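Local coordinates for protein adhesin LabA (Helicobacter pylori, PDB 6GMM) that probably binds LacdiNAc sugars of the gastric mucosa, acting as a surface lectin and adhesin of this gastric pathogen, at residues A[57-62]-A[150-155]; A[96-101]-A[130-135]; A[100-105]-A[136-141]; A[160-165]-A[182-187]. All coordinates share one frame; numbering follows the deposited sequence.

Contact 1: residues A[57-62]-A[150-155]; sequences PAYQAV and KDIPAL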
loop_
_atom_site.group_PDB
_atom_site.type_symbol
_atom_site.label_atom_id
_atom_site.label_comp_id
_atom_site.label_asym_id
_atom_site.label_seq_id
_atom_site.Cartn_x
_atom_site.Cartn_y
_atom_site.Cartn_z
ATOM N N PRO A 57 -6.193 -3.962 5.216
ATOM C CA PRO A 57 -5.312 -4.008 4.037
ATOM C C PRO A 57 -3.918 -3.435 4.322
ATOM O O PRO A 57 -2.975 -3.859 3.672
ATOM C CB PRO A 57 -6.055 -3.181 2.991
ATOM C CG PRO A 57 -7.487 -3.107 3.481
ATOM C CD PRO A 57 -7.383 -3.110 4.969
ATOM N N ALA A 58 -3.772 -2.545 5.324
ATOM C CA ALA A 58 -2.479 -1.963 5.700
ATOM C C ALA A 58 -1.593 -3.096 6.296
ATOM O O ALA A 58 -0.549 -3.440 5.739
ATOM C CB ALA A 58 -2.695 -0.855 6.721
ATOM N N TYR A 59 -2.091 -3.744 7.367
ATOM C CA TYR A 59 -1.442 -4.876 8.019
ATOM C C TYR A 59 -1.157 -6.008 7.031
ATOM O O TYR A 59 -0.021 -6.458 6.979
ATOM C CB TYR A 59 -2.302 -5.380 9.180
ATOM C CG TYR A 59 -1.584 -6.397 10.035
ATOM C CD1 TYR A 59 -0.807 -5.999 11.121
ATOM C CD2 TYR A 59 -1.727 -7.762 9.797
ATOM C CE1 TYR A 59 -0.197 -6.937 11.952
ATOM C CE2 TYR A 59 -1.150 -8.705 10.638
ATOM C CZ TYR A 59 -0.348 -8.290 11.687
ATOM O OH TYR A 59 0.239 -9.229 12.488
ATOM N N GLN A 60 -2.155 -6.444 6.221
ATOM C CA GLN A 60 -1.908 -7.506 5.233
ATOM C C GLN A 60 -0.897 -7.043 4.201
ATOM O O GLN A 60 -0.129 -7.867 3.734
ATOM C CB GLN A 60 -3.188 -7.959 4.523
ATOM C CG GLN A 60 -4.274 -8.448 5.469
ATOM C CD GLN A 60 -3.833 -9.700 6.168
ATOM O OE1 GLN A 60 -3.420 -10.668 5.532
ATOM N NE2 GLN A 60 -3.865 -9.686 7.493
ATOM N N ALA A 61 -0.854 -5.735 3.858
ATOM C CA ALA A 61 0.154 -5.289 2.862
ATOM C C ALA A 61 1.559 -5.506 3.368
ATOM O O ALA A 61 2.412 -5.992 2.615
ATOM C CB ALA A 61 -0.054 -3.833 2.460
ATOM N N VAL A 62 1.789 -5.182 4.661
ATOM C CA VAL A 62 3.060 -5.348 5.359
ATOM C C VAL A 62 3.398 -6.810 5.309
ATOM O O VAL A 62 4.433 -7.161 4.753
ATOM C CB VAL A 62 2.977 -4.853 6.826
ATOM C CG1 VAL A 62 4.269 -5.163 7.596
ATOM C CG2 VAL A 62 2.655 -3.371 6.892
ATOM N N LYS A 150 1.868 -14.950 14.105
ATOM C CA LYS A 150 0.915 -13.830 14.275
ATOM C C LYS A 150 1.370 -12.748 15.289
ATOM O O LYS A 150 0.576 -11.883 15.649
ATOM C CB LYS A 150 -0.456 -14.393 14.721
ATOM C CG LYS A 150 -1.206 -15.169 13.650
ATOM C CD LYS A 150 -1.876 -16.384 14.260
ATOM C CE LYS A 150 -3.033 -16.884 13.430
ATOM N NZ LYS A 150 -3.877 -17.852 14.187
ATOM N N ASP A 151 2.632 -12.780 15.724
ATOM C CA ASP A 151 3.149 -11.892 16.766
ATOM C C ASP A 151 3.321 -10.411 16.382
ATOM O O ASP A 151 3.433 -9.577 17.297
ATOM C CB ASP A 151 4.470 -12.442 17.333
ATOM C CG ASP A 151 4.334 -13.673 18.227
ATOM O OD1 ASP A 151 3.179 -14.118 18.473
ATOM O OD2 ASP A 151 5.374 -14.173 18.705
ATOM N N ILE A 152 3.349 -10.071 15.071
ATOM C CA ILE A 152 3.538 -8.665 14.673
ATOM C C ILE A 152 2.341 -7.811 15.130
ATOM O O ILE A 152 1.213 -8.075 14.709
ATOM C CB ILE A 152 3.864 -8.457 13.162
ATOM C CG1 ILE A 152 5.045 -9.343 12.708
ATOM C CG2 ILE A 152 4.126 -6.959 12.847
ATOM C CD1 ILE A 152 5.129 -9.448 11.234
ATOM N N PRO A 153 2.568 -6.781 15.978
ATOM C CA PRO A 153 1.444 -5.949 16.430
ATOM C C PRO A 153 0.827 -5.115 15.318
ATOM O O PRO A 153 1.505 -4.791 14.331
ATOM C CB PRO A 153 2.077 -5.012 17.470
ATOM C CG PRO A 153 3.437 -5.601 17.796
ATOM C CD PRO A 153 3.846 -6.320 16.559
ATOM N N ALA A 154 -0.456 -4.707 15.536
ATOM C CA ALA A 154 -1.248 -3.813 14.690
ATOM C C ALA A 154 -0.491 -2.489 14.532
ATOM O O ALA A 154 0.216 -2.071 15.462
ATOM C CB ALA A 154 -2.584 -3.566 15.332
ATOM N N LEU A 155 -0.644 -1.828 13.370
ATOM C CA LEU A 155 0.123 -0.640 13.000
ATOM C C LEU A 155 0.102 0.511 14.033
ATOM O O LEU A 155 1.088 1.248 14.121
ATOM C CB LEU A 155 -0.295 -0.141 11.604
ATOM C CG LEU A 155 -0.131 -1.141 10.438
ATOM C CD1 LEU A 155 -0.229 -0.439 9.130
ATOM C CD2 LEU A 155 1.220 -1.864 10.475
HETATM O O HOH W 1 2.673 -11.577 12.770
#
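The phenol hydroxyl of Tyr59 gives its proton to the carbonyl oxygen of Ile152, with OH and O 2.7 Å apart. The donor lies in the carbonyl plane on a lone pair, at a C=O...O angle of 135°. The two carbonyl oxygens, of Ile152 and Pro153, meet the edge of the ring: CE1 of Tyr59 lies 3.6 Å from O of Pro153, close to the ring plane. A water accepts the backbone N-H of Ile152 at 2.8 Å from that N, and adds a weak bond to the Tyr59 hydroxyl. At the start of helix 57-76, in the helical body of this SabA-type adhesin domain, Tyr59 supplies the direct hydrogen bond to the loop that follows helix 128-145, reaching out with CG anti to the backbone N (chi1 -170°). Beside it the contact turns apolar. Leu155 sends CD1 to Ala58 CB, a tight 3.5 Å, while its CD2 meets CG2 of Val62 tip to tip at 4.1 Å. Farther out, the ammonium group of Lys53 is a second donor to the Ile152 carbonyl, so that oxygen takes two bonds. Helix 287-311 packs on Ala58 through Ile300, and Ala188 of helix 188-205 touches both Val62 and Leu155.

Contact 2: residues A[96-101]-A[130-135]; sequences QTFHNT and NYAKIN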
loop_
_atom_site.group_PDB
_atom_site.type_symbol
_atom_site.label_atom_id
_atom_site.label_comp_id
_atom_site.label_asym_id
_atom_site.label_seq_id
_atom_site.Cartn_x
_atom_site.Cartn_y
_atom_site.Cartn_z
ATOM N N GLN A 96 32.736 -17.544 9.370
ATOM C CA GLN A 96 31.658 -17.561 10.367
ATOM C C GLN A 96 30.630 -18.683 10.121
ATOM O O GLN A 96 30.500 -19.168 8.992
ATOM C CB GLN A 96 30.941 -16.222 10.388
ATOM C CG GLN A 96 31.778 -15.001 10.749
ATOM C CD GLN A 96 30.943 -13.759 10.694
ATOM O OE1 GLN A 96 29.799 -13.741 11.155
ATOM N NE2 GLN A 96 31.492 -12.690 10.126
ATOM N N THR A 97 29.910 -19.086 11.194
ATOM C CA THR A 97 28.872 -20.133 11.208
ATOM C C THR A 97 27.527 -19.517 11.662
ATOM O O THR A 97 27.473 -18.778 12.665
ATOM C CB THR A 97 29.317 -21.345 12.086
ATOM O OG1 THR A 97 30.524 -21.905 11.559
ATOM C CG2 THR A 97 28.251 -22.449 12.175
ATOM N N PHE A 98 26.443 -19.829 10.901
ATOM C CA PHE A 98 25.113 -19.302 11.119
ATOM C C PHE A 98 24.101 -20.431 11.316
ATOM O O PHE A 98 23.986 -21.339 10.488
ATOM C CB PHE A 98 24.735 -18.373 9.955
ATOM C CG PHE A 98 25.797 -17.333 9.626
ATOM C CD1 PHE A 98 26.819 -17.616 8.717
ATOM C CD2 PHE A 98 25.775 -16.080 10.225
ATOM C CE1 PHE A 98 27.801 -16.655 8.419
ATOM C CE2 PHE A 98 26.740 -15.118 9.908
ATOM C CZ PHE A 98 27.763 -15.420 9.024
ATOM N N HIS A 99 23.405 -20.394 12.452
ATOM C CA HIS A 99 22.383 -21.370 12.805
ATOM C C HIS A 99 21.010 -20.871 12.380
ATOM O O HIS A 99 20.821 -19.664 12.165
ATOM C CB HIS A 99 22.394 -21.583 14.307
ATOM C CG HIS A 99 23.576 -22.366 14.752
ATOM N ND1 HIS A 99 24.789 -21.754 15.011
ATOM C CD2 HIS A 99 23.724 -23.704 14.855
ATOM C CE1 HIS A 99 25.623 -22.732 15.306
ATOM N NE2 HIS A 99 25.028 -23.925 15.218
ATOM N N ASN A 100 20.030 -21.800 12.332
ATOM C CA ASN A 100 18.630 -21.539 12.008
ATOM C C ASN A 100 18.451 -20.909 10.645
ATOM O O ASN A 100 17.426 -20.297 10.402
ATOM C CB ASN A 100 17.941 -20.715 13.114
ATOM C CG ASN A 100 18.241 -21.220 14.494
ATOM O OD1 ASN A 100 18.009 -22.396 14.819
ATOM N ND2 ASN A 100 18.782 -20.344 15.328
ATOM N N THR A 101 19.409 -21.101 9.733
ATOM C CA THR A 101 19.281 -20.565 8.386
ATOM C C THR A 101 18.166 -21.312 7.593
ATOM O O THR A 101 17.683 -22.360 8.054
ATOM C CB THR A 101 20.640 -20.591 7.644
ATOM O OG1 THR A 101 21.037 -21.942 7.393
ATOM C CG2 THR A 101 21.723 -19.800 8.369
ATOM N N ASN A 130 28.292 -10.216 3.919
ATOM C CA ASN A 130 26.959 -10.094 3.307
ATOM C C ASN A 130 26.045 -11.240 3.757
ATOM O O ASN A 130 24.861 -11.061 3.830
ATOM C CB ASN A 130 27.051 -10.047 1.802
ATOM C CG ASN A 130 27.588 -8.735 1.290
ATOM O OD1 ASN A 130 27.466 -7.682 1.919
ATOM N ND2 ASN A 130 28.175 -8.764 0.114
ATOM N N TYR A 131 26.580 -12.410 4.056
ATOM C CA TYR A 131 25.717 -13.484 4.534
ATOM C C TYR A 131 25.228 -13.082 5.922
ATOM O O TYR A 131 24.020 -13.120 6.158
ATOM C CB TYR A 131 26.400 -14.870 4.527
ATOM C CG TYR A 131 25.388 -15.974 4.749
ATOM C CD1 TYR A 131 24.855 -16.214 6.014
ATOM C CD2 TYR A 131 24.884 -16.710 3.681
ATOM C CE1 TYR A 131 23.868 -17.175 6.213
ATOM C CE2 TYR A 131 23.902 -17.678 3.869
ATOM C CZ TYR A 131 23.385 -17.895 5.136
ATOM O OH TYR A 131 22.378 -18.806 5.335
ATOM N N ALA A 132 26.140 -12.582 6.778
ATOM C CA ALA A 132 25.837 -12.142 8.137
ATOM C C ALA A 132 24.740 -11.076 8.132
ATOM O O ALA A 132 23.798 -11.173 8.925
ATOM C CB ALA A 132 27.109 -11.624 8.825
ATOM N N LYS A 133 24.846 -10.091 7.192
ATOM C CA LYS A 133 23.920 -8.965 6.977
ATOM C C LYS A 133 22.507 -9.467 6.641
ATOM O O LYS A 133 21.541 -9.103 7.330
ATOM C CB LYS A 133 24.442 -8.078 5.827
ATOM C CG LYS A 133 23.983 -6.637 5.878
ATOM C CD LYS A 133 24.569 -5.794 4.734
ATOM C CE LYS A 133 25.877 -5.123 5.089
ATOM N NZ LYS A 133 26.544 -4.532 3.895
ATOM N N ILE A 134 22.393 -10.278 5.575
ATOM C CA ILE A 134 21.131 -10.875 5.120
ATOM C C ILE A 134 20.564 -11.774 6.252
ATOM O O ILE A 134 19.396 -11.643 6.600
ATOM C CB ILE A 134 21.326 -11.680 3.811
ATOM C CG1 ILE A 134 21.816 -10.788 2.658
ATOM C CG2 ILE A 134 20.053 -12.462 3.461
ATOM C CD1 ILE A 134 22.166 -11.499 1.330
ATOM N N ASN A 135 21.395 -12.647 6.828
ATOM C CA ASN A 135 20.967 -13.537 7.923
ATOM C C ASN A 135 20.361 -12.797 9.119
ATOM O O ASN A 135 19.364 -13.279 9.667
ATOM C CB ASN A 135 22.088 -14.445 8.424
ATOM C CG ASN A 135 21.600 -15.423 9.474
ATOM O OD1 ASN A 135 20.748 -16.293 9.188
ATOM N ND2 ASN A 135 22.028 -15.202 10.743
HETATM O O HOH W 2 21.447 -17.121 12.866
#
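A two-stranded antiparallel hairpin, 96-98 with 111-113, lies against helix 128-145, and Phe98 is the side chain that its first strand lays on the helix. The strand runs at 25° to the helix segment, with their axes 9.9 Å apart at closest approach. With CG anti to its carbonyl carbon (chi1 -50°), Phe98 puts one ring face over Tyr131, whose CD1 lies 3.6 Å from CD1 of Phe98 and off toward the ring's rim. The planes are 41° apart, so the pair is oblique, and the two side chains run alongside one another from opposite ends. The CE2 and CZ end of the Phe98 ring meets the helix at Ala132, CE2 being 3.7 Å from its CB. Cys113, on the partner strand and disulfide-bonded to Cys83, also touches Phe98, so the ring packs against both its own hairpin and the helix in this SabA-type domain. Where the chain leaves the strand, Thr101 crosses Tyr131 at about a right angle, its CG2 3.3 Å from the phenol OH and near the ring plane. The same methyl lies 3.7 Å from OD1 of Asn135. That oxygen is already engaged by Gln139 within the helix, while ND2 of Asn135 donates to a water at 2.9 Å. This water in turn donates to the His99 carbonyl oxygen, 2.7 Å away, carrying the link from helix to turn.

Contact 3: residues A[100-105]-A[136-141]; sequences NTPSNQ and KAYQII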
loop_
_atom_site.group_PDB
_atom_site.type_symbol
_atom_site.label_atom_id
_atom_site.label_comp_id
_atom_site.label_asym_id
_atom_site.label_seq_id
_atom_site.Cartn_x
_atom_site.Cartn_y
_atom_site.Cartn_z
ATOM N N ASN A 100 20.030 -21.800 12.332
ATOM C CA ASN A 100 18.630 -21.539 12.008
ATOM C C ASN A 100 18.451 -20.909 10.645
ATOM O O ASN A 100 17.426 -20.297 10.402
ATOM C CB ASN A 100 17.941 -20.715 13.114
ATOM C CG ASN A 100 18.241 -21.220 14.494
ATOM O OD1 ASN A 100 18.009 -22.396 14.819
ATOM N ND2 ASN A 100 18.782 -20.344 15.328
ATOM N N THR A 101 19.409 -21.101 9.733
ATOM C CA THR A 101 19.281 -20.565 8.386
ATOM C C THR A 101 18.166 -21.312 7.593
ATOM O O THR A 101 17.683 -22.360 8.054
ATOM C CB THR A 101 20.640 -20.591 7.644
ATOM O OG1 THR A 101 21.037 -21.942 7.393
ATOM C CG2 THR A 101 21.723 -19.800 8.369
ATOM N N PRO A 102 17.741 -20.790 6.409
ATOM C CA PRO A 102 16.717 -21.512 5.642
ATOM C C PRO A 102 17.138 -22.943 5.334
ATOM O O PRO A 102 18.271 -23.185 4.949
ATOM C CB PRO A 102 16.601 -20.709 4.339
ATOM C CG PRO A 102 17.175 -19.376 4.636
ATOM C CD PRO A 102 18.178 -19.550 5.712
ATOM N N SER A 103 16.226 -23.884 5.539
ATOM C CA SER A 103 16.397 -25.296 5.221
ATOM C C SER A 103 16.984 -25.455 3.794
ATOM O O SER A 103 16.480 -24.837 2.831
ATOM C CB SER A 103 15.036 -25.987 5.262
ATOM O OG SER A 103 14.681 -26.379 6.575
ATOM N N ASN A 104 18.046 -26.262 3.663
ATOM C CA ASN A 104 18.648 -26.514 2.356
ATOM C C ASN A 104 17.958 -27.707 1.686
ATOM O O ASN A 104 16.957 -28.199 2.223
ATOM C CB ASN A 104 20.188 -26.617 2.426
ATOM C CG ASN A 104 20.753 -27.790 3.199
ATOM O OD1 ASN A 104 20.209 -28.893 3.207
ATOM N ND2 ASN A 104 21.922 -27.599 3.791
ATOM N N GLN A 105 18.478 -28.177 0.532
ATOM C CA GLN A 105 17.855 -29.269 -0.211
ATOM C C GLN A 105 17.870 -30.610 0.559
ATOM O O GLN A 105 17.095 -31.500 0.193
ATOM C CB GLN A 105 18.410 -29.402 -1.647
ATOM C CG GLN A 105 19.876 -29.789 -1.786
ATOM C CD GLN A 105 20.856 -28.634 -1.716
ATOM O OE1 GLN A 105 20.985 -27.927 -0.695
ATOM N NE2 GLN A 105 21.641 -28.481 -2.783
ATOM N N LYS A 136 20.995 -11.663 9.549
ATOM C CA LYS A 136 20.560 -10.901 10.722
ATOM C C LYS A 136 19.173 -10.387 10.451
ATOM O O LYS A 136 18.283 -10.553 11.282
ATOM C CB LYS A 136 21.540 -9.755 11.053
ATOM C CG LYS A 136 21.179 -8.953 12.303
ATOM C CD LYS A 136 22.324 -8.038 12.711
ATOM C CE LYS A 136 21.963 -7.148 13.874
ATOM N NZ LYS A 136 23.162 -6.489 14.454
ATOM N N ALA A 137 18.984 -9.805 9.259
ATOM C CA ALA A 137 17.712 -9.284 8.799
ATOM C C ALA A 137 16.653 -10.405 8.807
ATOM O O ALA A 137 15.590 -10.222 9.395
ATOM C CB ALA A 137 17.863 -8.704 7.409
ATOM N N TYR A 138 16.975 -11.573 8.215
ATOM C CA TYR A 138 16.079 -12.730 8.152
ATOM C C TYR A 138 15.666 -13.201 9.562
ATOM O O TYR A 138 14.489 -13.476 9.803
ATOM C CB TYR A 138 16.756 -13.867 7.356
ATOM C CG TYR A 138 16.013 -15.187 7.373
ATOM C CD1 TYR A 138 14.985 -15.443 6.472
ATOM C CD2 TYR A 138 16.367 -16.196 8.261
ATOM C CE1 TYR A 138 14.343 -16.681 6.442
ATOM C CE2 TYR A 138 15.703 -17.420 8.268
ATOM C CZ TYR A 138 14.706 -17.665 7.342
ATOM O OH TYR A 138 14.073 -18.877 7.343
ATOM N N GLN A 139 16.637 -13.267 10.486
ATOM C CA GLN A 139 16.381 -13.726 11.853
ATOM C C GLN A 139 15.463 -12.802 12.595
ATOM O O GLN A 139 14.622 -13.299 13.334
ATOM C CB GLN A 139 17.670 -14.011 12.657
ATOM C CG GLN A 139 18.588 -15.086 12.090
ATOM C CD GLN A 139 17.987 -16.457 11.935
ATOM O OE1 GLN A 139 17.099 -16.878 12.695
ATOM N NE2 GLN A 139 18.504 -17.200 10.959
ATOM N N ILE A 140 15.564 -11.467 12.365
ATOM C CA ILE A 140 14.666 -10.486 13.010
ATOM C C ILE A 140 13.235 -10.680 12.518
ATOM O O ILE A 140 12.302 -10.668 13.328
ATOM C CB ILE A 140 15.160 -9.012 12.904
ATOM C CG1 ILE A 140 16.455 -8.821 13.750
ATOM C CG2 ILE A 140 14.072 -8.057 13.385
ATOM C CD1 ILE A 140 17.327 -7.492 13.512
ATOM N N ILE A 141 13.063 -10.846 11.189
ATOM C CA ILE A 141 11.760 -11.089 10.579
ATOM C C ILE A 141 11.135 -12.338 11.178
ATOM O O ILE A 141 9.999 -12.281 11.635
ATOM C CB ILE A 141 11.832 -11.164 9.030
ATOM C CG1 ILE A 141 12.263 -9.793 8.447
ATOM C CG2 ILE A 141 10.465 -11.613 8.454
ATOM C CD1 ILE A 141 12.573 -9.760 6.980
HETATM O O HOH W 3 14.249 -20.293 9.604
HETATM O O HOH W 4 15.118 -18.998 11.897
#
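Pro102 and Tyr138 form the packed half of this meeting between the loop after strand 96-98 and the middle of helix 128-145. The two tips meet: CG of the proline sits over one face of the phenol ring, offset toward the rim and 4.0 Å from CZ. Tyr138 gets there with CG anti to its backbone N (chi1 172°). Trp73 of helix 57-76 touches Pro102 and meets the Tyr138 ring edge-to-face, adding to the packing. The other half is looser and watery. Gln139, bent at chi2 (-59°), turns its amide back so that NE2 points at the carbonyl oxygen of Asn100; the bond is nearly straight at 178° but weak, at 3.3 Å. NE2 finds a further partner in the OD1 of Asn135, one turn earlier. A water bridges the Asn100 oxygen and Gln139 OE1, 3.0 Å from each and donating to both. Another donates to that same oxygen and lies 2.7 Å from the OH of Tyr138, a hydroxyl that also bonds Gln74. One carbonyl oxygen therefore collects three donors, two of them waters, which implies that the turn at Asn100 is joined to the helix by one weak direct bond and two water bridges, while Pro102 supplies direct apolar packing.

Contact 4: residues A[160-165]-A[182-187]; sequences TELKFT and IVTKNN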
loop_
_atom_site.group_PDB
_atom_site.type_symbol
_atom_site.label_atom_id
_atom_site.label_comp_id
_atom_site.label_asym_id
_atom_site.label_seq_id
_atom_site.Cartn_x
_atom_site.Cartn_y
_atom_site.Cartn_z
ATOM N N THR A 160 6.455 -2.049 20.795
ATOM C CA THR A 160 6.609 -3.408 21.334
ATOM C C THR A 160 8.064 -3.851 21.097
ATOM O O THR A 160 8.522 -3.819 19.957
ATOM C CB THR A 160 5.554 -4.375 20.759
ATOM O OG1 THR A 160 4.258 -3.884 21.105
ATOM C CG2 THR A 160 5.711 -5.807 21.303
ATOM N N GLU A 161 8.790 -4.217 22.177
ATOM C CA GLU A 161 10.200 -4.632 22.122
ATOM C C GLU A 161 10.385 -6.055 21.596
ATOM O O GLU A 161 9.650 -6.976 21.980
ATOM C CB GLU A 161 10.862 -4.485 23.512
ATOM C CG GLU A 161 12.357 -4.790 23.555
ATOM C CD GLU A 161 12.941 -5.039 24.937
ATOM O OE1 GLU A 161 13.915 -4.338 25.297
ATOM O OE2 GLU A 161 12.446 -5.945 25.651
ATOM N N LEU A 162 11.397 -6.221 20.730
ATOM C CA LEU A 162 11.837 -7.500 20.192
ATOM C C LEU A 162 13.265 -7.731 20.717
ATOM O O LEU A 162 14.167 -6.926 20.443
ATOM C CB LEU A 162 11.793 -7.529 18.652
ATOM C CG LEU A 162 12.016 -8.906 18.008
ATOM C CD1 LEU A 162 10.831 -9.850 18.249
ATOM C CD2 LEU A 162 12.264 -8.771 16.532
ATOM N N LYS A 163 13.446 -8.786 21.531
ATOM C CA LYS A 163 14.739 -9.086 22.152
ATOM C C LYS A 163 15.103 -10.579 22.116
ATOM O O LYS A 163 14.405 -11.408 22.708
ATOM C CB LYS A 163 14.780 -8.531 23.590
ATOM C CG LYS A 163 16.184 -8.333 24.142
ATOM C CD LYS A 163 16.169 -7.780 25.567
ATOM C CE LYS A 163 15.971 -8.831 26.636
ATOM N NZ LYS A 163 15.922 -8.228 27.997
ATOM N N PHE A 164 16.212 -10.905 21.438
ATOM C CA PHE A 164 16.721 -12.273 21.290
ATOM C C PHE A 164 18.209 -12.266 20.949
ATOM O O PHE A 164 18.721 -11.289 20.401
ATOM C CB PHE A 164 15.932 -13.069 20.222
ATOM C CG PHE A 164 16.109 -12.556 18.809
ATOM C CD1 PHE A 164 15.395 -11.455 18.356
ATOM C CD2 PHE A 164 16.995 -13.173 17.932
ATOM C CE1 PHE A 164 15.589 -10.964 17.063
ATOM C CE2 PHE A 164 17.177 -12.686 16.633
ATOM C CZ PHE A 164 16.465 -11.593 16.205
ATOM N N THR A 165 18.874 -13.391 21.219
ATOM C CA THR A 165 20.291 -13.629 20.929
ATOM C C THR A 165 20.411 -14.445 19.645
ATOM O O THR A 165 19.726 -15.462 19.479
ATOM C CB THR A 165 20.955 -14.324 22.121
ATOM O OG1 THR A 165 20.861 -13.470 23.256
ATOM C CG2 THR A 165 22.420 -14.662 21.876
ATOM N N ILE A 182 20.199 -8.977 20.100
ATOM C CA ILE A 182 19.460 -7.948 19.377
ATOM C C ILE A 182 18.386 -7.348 20.266
ATOM O O ILE A 182 17.607 -8.074 20.892
ATOM C CB ILE A 182 18.887 -8.505 18.051
ATOM C CG1 ILE A 182 20.017 -8.951 17.101
ATOM C CG2 ILE A 182 17.950 -7.523 17.358
ATOM C CD1 ILE A 182 19.961 -10.353 16.799
ATOM N N VAL A 183 18.386 -6.011 20.351
ATOM C CA VAL A 183 17.376 -5.233 21.074
ATOM C C VAL A 183 16.833 -4.232 20.078
ATOM O O VAL A 183 17.556 -3.325 19.665
ATOM C CB VAL A 183 17.873 -4.561 22.378
ATOM C CG1 VAL A 183 16.696 -4.004 23.161
ATOM C CG2 VAL A 183 18.670 -5.539 23.242
ATOM N N THR A 184 15.592 -4.463 19.613
ATOM C CA THR A 184 14.894 -3.612 18.637
ATOM C C THR A 184 13.375 -3.622 18.891
ATOM O O THR A 184 12.942 -4.099 19.949
ATOM C CB THR A 184 15.297 -3.990 17.182
ATOM O OG1 THR A 184 14.780 -2.987 16.300
ATOM C CG2 THR A 184 14.800 -5.378 16.758
ATOM N N LYS A 185 12.569 -3.044 17.959
ATOM C CA LYS A 185 11.109 -3.006 18.088
ATOM C C LYS A 185 10.455 -3.980 17.099
ATOM O O LYS A 185 10.939 -4.155 15.967
ATOM C CB LYS A 185 10.533 -1.574 17.894
ATOM C CG LYS A 185 11.066 -0.466 18.819
ATOM C CD LYS A 185 10.601 -0.597 20.264
ATOM C CE LYS A 185 11.190 0.476 21.144
ATOM N NZ LYS A 185 11.049 0.136 22.589
ATOM N N ASN A 186 9.365 -4.627 17.542
ATOM C CA ASN A 186 8.552 -5.501 16.709
ATOM C C ASN A 186 7.520 -4.543 16.159
ATOM O O ASN A 186 6.434 -4.365 16.737
ATOM C CB ASN A 186 7.861 -6.626 17.499
ATOM C CG ASN A 186 7.180 -7.638 16.592
ATOM O OD1 ASN A 186 7.013 -7.407 15.389
ATOM N ND2 ASN A 186 6.800 -8.806 17.130
ATOM N N ASN A 187 7.909 -3.829 15.099
ATOM C CA ASN A 187 7.036 -2.849 14.468
ATOM C C ASN A 187 7.316 -2.881 12.993
ATOM O O ASN A 187 8.404 -3.312 12.598
ATOM C CB ASN A 187 7.175 -1.467 15.111
ATOM C CG ASN A 187 8.332 -0.596 14.669
ATOM O OD1 ASN A 187 8.783 -0.610 13.517
ATOM N ND2 ASN A 187 8.749 0.292 15.551
#
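Phe164 has its CG in the crowded position between backbone N and carbonyl carbon (chi1 67°), which swings the ring across to the neighbouring strand. Ile182, with CG1 anti to its carbonyl carbon (chi1 -63°), lies alongside and points the same way, so that its CD1 comes 3.6 Å from CE2 of Phe164 and its CB sits over one face of the ring, toward the rim. Leu162, Phe164, Ile182 and Thr184 share one face of the two-stranded antiparallel sheet, where Ile140 of helix 128-145 packs on Leu162, Phe164 and Ile182. Lys163 and Val183 lie side by side on the other face, CG of Lys163 being 3.8 Å from CG2 of Val183. The backbones are joined in regular antiparallel register, with Leu162-Thr184 and Phe164-Ile182 as hydrogen-bonded pairs. Leu162 N donates to Thr184 O at 2.7 Å, approaching from above the carbonyl plane; the return bond, Thr184 N to Leu162 O, is 3.0 Å long and nearly along the C=O axis. The Phe164 and Ile182 pair is bonded in both directions too. In the non-hydrogen-bonded Lys163-Val183 pair, CA of Lys163 makes a CA-H...O contact with Ile182 O at 3.3 Å. Farther along, Asn186 N donates to Thr160 O at 2.7 Å. Asn186 is the centre of an inverse gamma turn, and its ND2 bonds the Ala144 carbonyl; Asn187 is the N-cap of helix 188-205, its OD1 bonding Val190 N. The chemistry implies a ribbon held edge to edge by main-chain bonds and seated on helix 128-145 by the apolar side chains of Leu162, Phe164 and Ile182.

In the fold
Contacts 1 and 3 are buried, contact 2 is partly so, and contact 4 lies at the surface, yet helix 128-145 runs through most of the set. Contacts 2 and 3 use successive turns of it, share Asn100 and Thr101, and have centres about 7 Å apart; the former rests mainly on ring packing with one water bridge, the latter on a proline-tyrosine contact beside a wetter polar join. Ile140, on the same helix, packs against the ribbon of contact 4, which is the one held chiefly by backbone bonds. Contact 1, nearer the centre of the chain, ties helix 57-76 to a loop through a phenol and aliphatic tips, and meets contact 4 where Pro153 packs on Asn186 and Thr160.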